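Long-range contact in hemoglobin (Mustelus griseus, PDB 1GCV), which carries oxygen from the gills to the peripheral tissues, as a heme-bearing tetramer of two alpha and two beta chains: residues B[3-8]-B[67-71]. Sequence-based numbering, arbitrary orientation.
Sequences WTQEER and HMDDV
Trp-3 and Asp-69 bring the two backbones within 8.0 Å, CA to CA, and Arg-8 faces Met-68 at much the same spacing. Residues 3-8 enter helix 5-17, while 67-71 leave helix 50-66 through a type I turn, His-67 to Asp-70, on the way to helix 71-74; in globin terms the start of the A helix meets the corner after the E helix, well away from the heme iron ligands. A capping box begins the first helix: Glu-7 N donates to Thr-4 OG1, and Thr-4 N donates back to Glu-7 OE1, an oxygen that also forms a salt bridge with Lys-122.

Across the gap, Met-68 lays its terminal methyl on the indole. Met-68 CE lies 3.5 Å from Trp-3 CD2 and only 9° off the normal through the centre of the six-membered ring, a CH-pi contact squarely over the face; SD stands farther off above the five-membered ring, in Met-aromatic fashion. The bend at chi3 (117°) turns the methyl onto the ring. Trp-3 NE1 also reaches back to the Met-68 backbone, donating to Met-68 O at 3.2 Å. That bond is bent, 144° at the hydrogen, and the donor lies well above the carbonyl plane. Nearer the surface, the extended chain of Arg-8 carries its guanidinium to Asp-69. Arg-8 NH1 meets the syn lone pair of Asp-69 OD2 at 2.8 Å, with that oxygen in the guanidinium plane; NH2 adds a weak bond to the same OD2.

Phe-123 and Val-126 of helix 114-132 also touch the indole, and Ile-11 meets both Trp-3 and Met-68. The buried methionine thus finds an apolar match in the aromatic face, while the charge pairing with the exposed Asp-69 probably rests mainly on NH1 of Arg-8.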
loop_
_atom_site.group_PDB
_atom_site.type_symbol
_atom_site.label_atom_id
_atom_site.label_comp_id
_atom_site.label_asym_id
_atom_site.label_seq_id
_atom_site.Cartn_x
_atom_site.Cartn_y
_atom_site.Cartn_z
ATOM N N TRP B 3 7.955 16.629 17.349
ATOM C CA TRP B 3 9.222 15.965 17.611
ATOM C C TRP B 3 9.616 16.062 19.075
ATOM O O TRP B 3 9.377 17.085 19.727
ATOM C CB TRP B 3 10.340 16.590 16.773
ATOM C CG TRP B 3 10.108 16.522 15.309
ATOM C CD1 TRP B 3 9.698 17.538 14.501
ATOM C CD2 TRP B 3 10.282 15.380 14.465
ATOM N NE1 TRP B 3 9.604 17.103 13.200
ATOM C CE2 TRP B 3 9.957 15.780 13.150
ATOM C CE3 TRP B 3 10.680 14.058 14.691
ATOM C CZ2 TRP B 3 10.018 14.904 12.061
ATOM C CZ3 TRP B 3 10.740 13.185 13.608
ATOM C CH2 TRP B 3 10.410 13.614 12.311
ATOM N N THR B 4 10.211 14.990 19.586
ATOM C CA THR B 4 10.704 14.971 20.957
ATOM C C THR B 4 12.153 15.414 20.799
ATOM O O THR B 4 12.687 15.374 19.695
ATOM C CB THR B 4 10.666 13.543 21.571
ATOM O OG1 THR B 4 11.596 12.695 20.884
ATOM C CG2 THR B 4 9.270 12.944 21.459
ATOM N N GLN B 5 12.790 15.855 21.877
ATOM C CA GLN B 5 14.179 16.289 21.782
ATOM C C GLN B 5 15.085 15.126 21.362
ATOM O O GLN B 5 16.055 15.330 20.633
ATOM C CB GLN B 5 14.646 16.873 23.118
ATOM C CG GLN B 5 15.901 17.731 23.030
ATOM C CD GLN B 5 15.845 18.777 21.924
ATOM O OE1 GLN B 5 16.767 18.881 21.115
ATOM N NE2 GLN B 5 14.769 19.557 21.889
ATOM N N GLU B 6 14.764 13.911 21.808
ATOM C CA GLU B 6 15.556 12.729 21.458
ATOM C C GLU B 6 15.549 12.482 19.948
ATOM O O GLU B 6 16.570 12.104 19.372
ATOM C CB GLU B 6 15.025 11.466 22.161
ATOM C CG GLU B 6 15.367 10.164 21.401
ATOM C CD GLU B 6 14.889 8.888 22.088
ATOM O OE1 GLU B 6 13.701 8.805 22.470
ATOM O OE2 GLU B 6 15.711 7.958 22.234
ATOM N N GLU B 7 14.395 12.678 19.318
ATOM C CA GLU B 7 14.265 12.477 17.881
ATOM C C GLU B 7 15.043 13.534 17.124
ATOM O O GLU B 7 15.733 13.228 16.156
ATOM C CB GLU B 7 12.799 12.526 17.476
ATOM C CG GLU B 7 11.965 11.463 18.148
ATOM C CD GLU B 7 10.500 11.581 17.800
ATOM O OE1 GLU B 7 10.037 12.712 17.545
ATOM O OE2 GLU B 7 9.811 10.540 17.779
ATOM N N ARG B 8 14.925 14.783 17.561
ATOM C CA ARG B 8 15.650 15.878 16.927
ATOM C C ARG B 8 17.147 15.586 16.996
ATOM O O ARG B 8 17.869 15.716 16.006
ATOM C CB ARG B 8 15.387 17.191 17.661
ATOM C CG ARG B 8 13.967 17.671 17.637
ATOM C CD ARG B 8 13.885 19.005 18.359
ATOM N NE ARG B 8 12.516 19.490 18.478
ATOM C CZ ARG B 8 11.912 20.237 17.561
ATOM N NH1 ARG B 8 10.660 20.642 17.742
ATOM N NH2 ARG B 8 12.561 20.576 16.457
ATOM N N HIS B 67 14.939 22.930 9.681
ATOM C CA HIS B 67 13.602 23.500 9.810
ATOM C C HIS B 67 12.632 22.330 9.938
ATOM O O HIS B 67 11.616 22.283 9.253
ATOM C CB HIS B 67 13.247 24.313 8.567
ATOM C CG HIS B 67 14.320 25.263 8.135
ATOM N ND1 HIS B 67 14.167 26.631 8.190
ATOM C CD2 HIS B 67 15.558 25.043 7.633
ATOM C CE1 HIS B 67 15.264 27.213 7.741
ATOM N NE2 HIS B 67 16.124 26.271 7.397
ATOM N N MET B 68 12.957 21.394 10.824
ATOM C CA MET B 68 12.157 20.189 11.041
ATOM C C MET B 68 10.677 20.408 11.355
ATOM O O MET B 68 9.858 19.507 11.156
ATOM C CB MET B 68 12.786 19.337 12.150
ATOM C CG MET B 68 13.350 18.006 11.673
ATOM S SD MET B 68 14.392 17.231 12.919
ATOM C CE MET B 68 13.496 15.741 13.241
ATOM N N ASP B 69 10.323 21.593 11.839
ATOM C CA ASP B 69 8.931 21.860 12.167
ATOM C C ASP B 69 8.167 22.519 11.031
ATOM O O ASP B 69 6.959 22.722 11.129
ATOM C CB ASP B 69 8.837 22.712 13.430
ATOM C CG ASP B 69 8.864 21.874 14.692
ATOM O OD1 ASP B 69 8.012 20.963 14.831
ATOM O OD2 ASP B 69 9.744 22.128 15.542
ATOM N N ASP B 70 8.876 22.860 9.959
ATOM C CA ASP B 70 8.240 23.467 8.793
ATOM C C ASP B 70 8.802 22.863 7.503
ATOM O O ASP B 70 9.196 23.596 6.593
ATOM C CB ASP B 70 8.435 25.002 8.762
ATOM C CG ASP B 70 9.121 25.547 10.007
ATOM O OD1 ASP B 70 10.365 25.718 9.975
ATOM O OD2 ASP B 70 8.413 25.818 11.007
ATOM N N VAL B 71 8.841 21.532 7.421
ATOM C CA VAL B 71 9.367 20.871 6.228
ATOM C C VAL B 71 8.422 21.050 5.036
ATOM O O VAL B 71 8.869 21.130 3.894
ATOM C CB VAL B 71 9.633 19.355 6.476
ATOM C CG1 VAL B 71 10.074 18.684 5.180
ATOM C CG2 VAL B 71 10.726 19.180 7.528
#